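Local coordinates for protein prokaryotic transcription elongation factor GreA/GreB (PDB 2PN0) that probably binds RNA polymerase and pairs an Rnk-type N-terminal region with a GreA/GreB-type C-terminal one, at residues Glu17-Leu22 with Ile91-Pro96; Asp35-Glu40 with Ala100-Ala105. All coordinates share one frame; numbering follows the deposited sequence. Where two conformers were deposited one is given.

Contact 1 of 2, residues Glu17-Leu22 with Ile91-Pro96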
loop_
_atom_site.group_PDB
_atom_site.type_symbol
_atom_site.label_atom_id
_atom_site.label_comp_id
_atom_site.label_asym_id
_atom_site.label_seq_id
_atom_site.Cartn_x
_atom_site.Cartn_y
_atom_site.Cartn_z
ATOM N N GLU A 17 -6.306 -15.804 -15.278
ATOM C CA GLU A 17 -5.353 -16.900 -15.382
ATOM C C GLU A 17 -4.014 -16.553 -14.749
ATOM O O GLU A 17 -3.471 -17.356 -13.981
ATOM C CB GLU A 17 -5.123 -17.261 -16.848
ATOM C CG GLU A 17 -4.154 -18.406 -17.033
ATOM C CD GLU A 17 -4.157 -18.945 -18.456
ATOM O OE1 GLU A 17 -5.126 -18.676 -19.212
ATOM O OE2 GLU A 17 -3.190 -19.644 -18.819
ATOM N N ARG A 18 -3.452 -15.406 -15.142
ATOM C CA ARG A 18 -2.157 -14.932 -14.616
ATOM C C ARG A 18 -2.215 -14.762 -13.102
ATOM O O ARG A 18 -1.308 -15.187 -12.380
ATOM C CB ARG A 18 -1.751 -13.595 -15.248
ATOM C CG ARG A 18 -1.351 -13.636 -16.722
ATOM C CD ARG A 18 -0.679 -12.315 -17.172
ATOM N NE ARG A 18 0.275 -11.833 -16.167
ATOM C CZ ARG A 18 1.561 -12.162 -16.121
ATOM N NH1 ARG A 18 2.076 -12.967 -17.042
ATOM N NH2 ARG A 18 2.340 -11.684 -15.152
ATOM N N LEU A 19 -3.275 -14.103 -12.612
ATOM C CA LEU A 19 -3.396 -13.950 -11.150
ATOM C C LEU A 19 -3.490 -15.292 -10.421
ATOM O O LEU A 19 -2.902 -15.451 -9.337
ATOM C CB LEU A 19 -4.579 -13.064 -10.787
ATOM C CG LEU A 19 -4.360 -11.621 -11.170
ATOM C CD1 LEU A 19 -5.693 -10.872 -11.055
ATOM C CD2 LEU A 19 -3.271 -10.963 -10.254
ATOM N N GLU A 20 -4.218 -16.264 -10.994
ATOM C CA GLU A 20 -4.335 -17.571 -10.356
ATOM C C GLU A 20 -2.959 -18.223 -10.263
ATOM O O GLU A 20 -2.600 -18.778 -9.218
ATOM C CB GLU A 20 -5.327 -18.484 -11.089
ATOM C CG GLU A 20 -5.361 -19.934 -10.566
ATOM C CD GLU A 20 -5.972 -20.083 -9.171
ATOM O OE1 GLU A 20 -6.624 -19.132 -8.680
ATOM O OE2 GLU A 20 -5.800 -21.168 -8.553
ATOM N N ILE A 21 -2.178 -18.147 -11.341
ATOM C CA ILE A 21 -0.843 -18.764 -11.349
ATOM C C ILE A 21 0.059 -18.014 -10.372
ATOM O O ILE A 21 0.846 -18.617 -9.632
ATOM C CB ILE A 21 -0.219 -18.759 -12.756
ATOM C CG1 ILE A 21 -1.017 -19.681 -13.705
ATOM C CG2 ILE A 21 1.304 -19.156 -12.704
ATOM C CD1 ILE A 21 -0.690 -19.480 -15.164
ATOM N N LEU A 22 -0.071 -16.697 -10.350
ATOM C CA LEU A 22 0.710 -15.911 -9.387
ATOM C C LEU A 22 0.439 -16.369 -7.959
ATOM O O LEU A 22 1.366 -16.546 -7.153
ATOM C CB LEU A 22 0.418 -14.406 -9.547
ATOM C CG LEU A 22 1.180 -13.485 -8.598
ATOM C CD1 LEU A 22 2.722 -13.590 -8.708
ATOM C CD2 LEU A 22 0.681 -12.030 -8.729
ATOM N N ILE A 91 2.049 0.317 -8.607
ATOM C CA ILE A 91 1.641 -0.337 -7.393
ATOM C C ILE A 91 1.296 -1.782 -7.701
ATOM O O ILE A 91 0.460 -2.068 -8.571
ATOM C CB ILE A 91 0.489 0.447 -6.649
ATOM C CG1 ILE A 91 0.295 -0.108 -5.226
ATOM C CG2 ILE A 91 -0.804 0.500 -7.469
ATOM C CD1 ILE A 91 -0.540 0.862 -4.358
ATOM N N SER A 92 1.934 -2.689 -6.961
ATOM C CA SER A 92 1.672 -4.130 -7.155
ATOM C C SER A 92 0.250 -4.529 -6.745
ATOM O O SER A 92 -0.267 -4.062 -5.717
ATOM C CB SER A 92 2.693 -4.982 -6.367
ATOM O OG SER A 92 2.442 -6.373 -6.466
ATOM N N ILE A 93 -0.298 -5.497 -7.467
ATOM C CA ILE A 93 -1.518 -6.185 -7.056
ATOM C C ILE A 93 -1.373 -6.839 -5.677
ATOM O O ILE A 93 -2.381 -7.070 -5.009
ATOM C CB ILE A 93 -1.944 -7.226 -8.144
ATOM C CG1 ILE A 93 -3.319 -7.834 -7.857
ATOM C CG2 ILE A 93 -0.852 -8.291 -8.361
ATOM C CD1 ILE A 93 -4.481 -6.836 -7.749
ATOM N N LEU A 94 -0.140 -7.105 -5.246
ATOM C CA LEU A 94 0.114 -7.739 -3.896
ATOM C C LEU A 94 0.183 -6.727 -2.755
ATOM O O LEU A 94 0.155 -7.117 -1.590
ATOM C CB LEU A 94 1.404 -8.585 -3.885
ATOM C CG LEU A 94 1.501 -9.611 -5.020
ATOM C CD1 LEU A 94 2.772 -10.421 -4.757
ATOM C CD2 LEU A 94 0.292 -10.509 -5.036
ATOM N N ALA A 95 0.284 -5.442 -3.085
ATOM C CA ALA A 95 0.554 -4.423 -2.053
ATOM C C ALA A 95 -0.746 -3.905 -1.417
ATOM O O ALA A 95 -1.790 -3.843 -2.105
ATOM C CB ALA A 95 1.343 -3.257 -2.634
ATOM N N PRO A 96 -0.686 -3.462 -0.142
ATOM C CA PRO A 96 -1.802 -2.707 0.413
ATOM C C PRO A 96 -2.216 -1.605 -0.589
ATOM O O PRO A 96 -1.347 -0.963 -1.243
ATOM C CB PRO A 96 -1.219 -2.086 1.682
ATOM C CG PRO A 96 -0.202 -3.140 2.147
ATOM C CD PRO A 96 0.401 -3.667 0.840
#
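L22 and I93 bury the most surface here, and L19 joins them in a purely apolar meeting of helix 13-25 with the turn that follows strand 90-92. On the helix, residues three apart present one methyl each. CD2 of L19 lies 3.9 Å from CG1 of I93, and CD2 of L22 is 4.1 Å from CG2 of the same isoleucine, so that both branches of I93 are used. With CG anti to the backbone N (chi1 -180°), L22 also reaches the next residue of the turn, its CD2 standing 4.0 Å from CD2 of L94. No hydrogen bond joins the two segments; the turn is tied within itself. A type I beta turn from S92 to A95 is closed by A95 N to S92 O, and L94 N donates to S92 OG at 2.9 Å, an ST turn. These two bonds, one to S92 O and one to S92 OG, probably help hold the backbone that offers I93 and L94 to the helix. Beside the contact, Y80, just past strand 77-79, packs on L19 and makes a cation-pi contact with R18, while I93 bonds through its backbone to V79 of that strand, the parallel neighbour of strand 90-92.

Contact 2 of 2, residues Asp35-Glu40 with Ala100-Ala105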
loop_
_atom_site.group_PDB
_atom_site.type_symbol
_atom_site.label_atom_id
_atom_site.label_comp_id
_atom_site.label_asym_id
_atom_site.label_seq_id
_atom_site.Cartn_x
_atom_site.Cartn_y
_atom_site.Cartn_z
ATOM N N ASP A 35 -6.741 -13.416 1.435
ATOM C CA ASP A 35 -7.987 -14.201 1.506
ATOM C C ASP A 35 -9.090 -13.458 0.755
ATOM O O ASP A 35 -9.904 -14.067 0.049
ATOM C CB ASP A 35 -8.429 -14.443 2.956
ATOM C CG ASP A 35 -7.488 -15.365 3.717
ATOM O OD1 ASP A 35 -6.642 -16.015 3.091
ATOM O OD2 ASP A 35 -7.627 -15.469 4.948
ATOM N N ASP A 36 -9.087 -12.137 0.886
ATOM C CA ASP A 36 -10.151 -11.289 0.327
ATOM C C ASP A 36 -10.004 -11.133 -1.187
ATOM O O ASP A 36 -11.000 -11.166 -1.915
ATOM C CB ASP A 36 -10.103 -9.912 1.012
ATOM C CG ASP A 36 -10.141 -10.036 2.534
ATOM O OD1 ASP A 36 -11.210 -10.386 3.090
ATOM O OD2 ASP A 36 -9.111 -9.729 3.172
ATOM N N LEU A 37 -8.766 -10.995 -1.646
ATOM C CA LEU A 37 -8.482 -10.931 -3.075
ATOM C C LEU A 37 -8.815 -12.285 -3.715
ATOM O O LEU A 37 -9.456 -12.329 -4.762
ATOM C CB LEU A 37 -7.017 -10.596 -3.303
ATOM C CG LEU A 37 -6.584 -10.570 -4.787
ATOM C CD1 LEU A 37 -7.313 -9.472 -5.603
ATOM C CD2 LEU A 37 -5.072 -10.433 -4.895
ATOM N N GLU A 38 -8.403 -13.398 -3.092
ATOM C CA GLU A 38 -8.769 -14.731 -3.626
ATOM C C GLU A 38 -10.286 -14.904 -3.775
ATOM O O GLU A 38 -10.795 -15.392 -4.811
ATOM C CB GLU A 38 -8.216 -15.837 -2.698
ATOM C CG GLU A 38 -6.734 -15.985 -2.795
ATOM C CD GLU A 38 -6.148 -17.021 -1.830
ATOM O OE1 GLU A 38 -6.765 -17.307 -0.759
ATOM O OE2 GLU A 38 -5.031 -17.517 -2.143
ATOM N N ALA A 39 -11.018 -14.496 -2.737
ATOM C CA ALA A 39 -12.466 -14.651 -2.710
ATOM C C ALA A 39 -13.093 -13.852 -3.862
ATOM O O ALA A 39 -13.973 -14.360 -4.606
ATOM C CB ALA A 39 -13.017 -14.191 -1.363
ATOM N N GLU A 40 -12.635 -12.610 -4.004
ATOM C CA GLU A 40 -13.073 -11.746 -5.072
ATOM C C GLU A 40 -12.774 -12.350 -6.463
ATOM O O GLU A 40 -13.623 -12.358 -7.353
ATOM C CB GLU A 40 -12.392 -10.389 -4.875
ATOM C CG GLU A 40 -12.635 -9.435 -5.948
ATOM C CD GLU A 40 -12.000 -8.116 -5.635
ATOM O OE1 GLU A 40 -10.746 -8.079 -5.480
ATOM O OE2 GLU A 40 -12.763 -7.136 -5.554
ATOM N N ALA A 100 -6.583 -3.846 -3.510
ATOM C CA ALA A 100 -7.988 -3.376 -3.503
ATOM C C ALA A 100 -8.364 -2.611 -4.779
ATOM O O ALA A 100 -9.559 -2.342 -5.012
ATOM C CB ALA A 100 -8.224 -2.454 -2.263
ATOM N N LEU A 101 -7.384 -2.211 -5.587
ATOM C CA LEU A 101 -7.724 -1.370 -6.759
ATOM C C LEU A 101 -8.406 -2.171 -7.866
ATOM O O LEU A 101 -9.225 -1.627 -8.598
ATOM C CB LEU A 101 -6.480 -0.662 -7.359
ATOM C CG LEU A 101 -5.879 0.484 -6.559
ATOM C CD1 LEU A 101 -4.588 1.016 -7.270
ATOM C CD2 LEU A 101 -6.896 1.649 -6.351
ATOM N N LEU A 102 -8.036 -3.441 -7.998
ATOM C CA LEU A 102 -8.524 -4.282 -9.095
ATOM C C LEU A 102 -10.029 -4.319 -8.982
ATOM O O LEU A 102 -10.577 -4.559 -7.916
ATOM C CB LEU A 102 -7.967 -5.694 -8.947
ATOM C CG LEU A 102 -8.345 -6.650 -10.079
ATOM C CD1 LEU A 102 -7.673 -6.170 -11.391
ATOM C CD2 LEU A 102 -7.954 -8.084 -9.652
ATOM N N GLY A 103 -10.696 -4.043 -10.080
ATOM C CA GLY A 103 -12.151 -4.167 -10.099
ATOM C C GLY A 103 -12.910 -2.917 -9.679
ATOM O O GLY A 103 -14.148 -2.831 -9.888
ATOM N N LEU A 104 -12.211 -1.933 -9.119
ATOM C CA LEU A 104 -12.857 -0.656 -8.798
ATOM C C LEU A 104 -13.196 0.070 -10.122
ATOM O O LEU A 104 -12.763 -0.358 -11.223
ATOM C CB LEU A 104 -11.946 0.216 -7.941
ATOM C CG LEU A 104 -11.706 -0.347 -6.545
ATOM C CD1 LEU A 104 -10.960 0.786 -5.776
ATOM C CD2 LEU A 104 -12.997 -0.725 -5.883
ATOM N N ALA A 105 -13.989 1.136 -10.032
ATOM C CA ALA A 105 -14.368 1.886 -11.240
ATOM C C ALA A 105 -14.198 3.406 -11.068
ATOM O O ALA A 105 -14.166 3.893 -9.940
ATOM C CB ALA A 105 -15.791 1.565 -11.614
HETATM O O HOH W 1 -12.866 -4.458 -6.180
#
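L37 of helix 34-42 meets L102 methyl to methyl, CD1 to CD2 at 4.3 Å, a light touch that is the one apolar contact between the segments. A turn further along the helix, E40 faces the same residue's backbone through water. The water donates to E40 OE2 at 2.8 Å and to L102 O at 2.9 Å. It links two acceptors, E40 OE2 and L102 O, that stand 4.1 Å apart and could not bond each other directly if the carboxylate is ionised. The E40 chain runs nearly straight out from the helix (chi1 175°, chi2 177°), which carries the carboxylate to the water. L102 sits in a type II beta turn from L101 to L104, closed by L104 N to L101 O and following the short helical piece 98-101; G103, with phi 89°, takes the position where a side chain would press on the preceding carbonyl. Helix 34-42, from the Rnk-type N-terminal region, packs here on a turn of the GreA/GreB C-terminal family region. Farther out, G103 and L104 bond through their backbones to V57, and M59 packs on L102. Helix 34-42 is itself flanked by P115 and G116 of the second subunit, which pack on L37 and E40.

In the fold
Both contacts join the N-terminal helices to the C-terminal part of the chain, and both are largely buried, with centres about 10 Å apart. Successive helices, 13-25 and 34-42, supply one side; strand 90-92 and helix 98-101, also successive, lead into the turns on the other. The two meet directly: L102 of contact 2 packs on L19 and I93 of contact 1, and L101 on I91, making one apolar core. Contact 1 is wholly apolar, whereas contact 2 has a smaller buried area and adds a water-bridged carboxylate. Both also approach the second subunit, where L94 packs on its G88 and A100 on its P113.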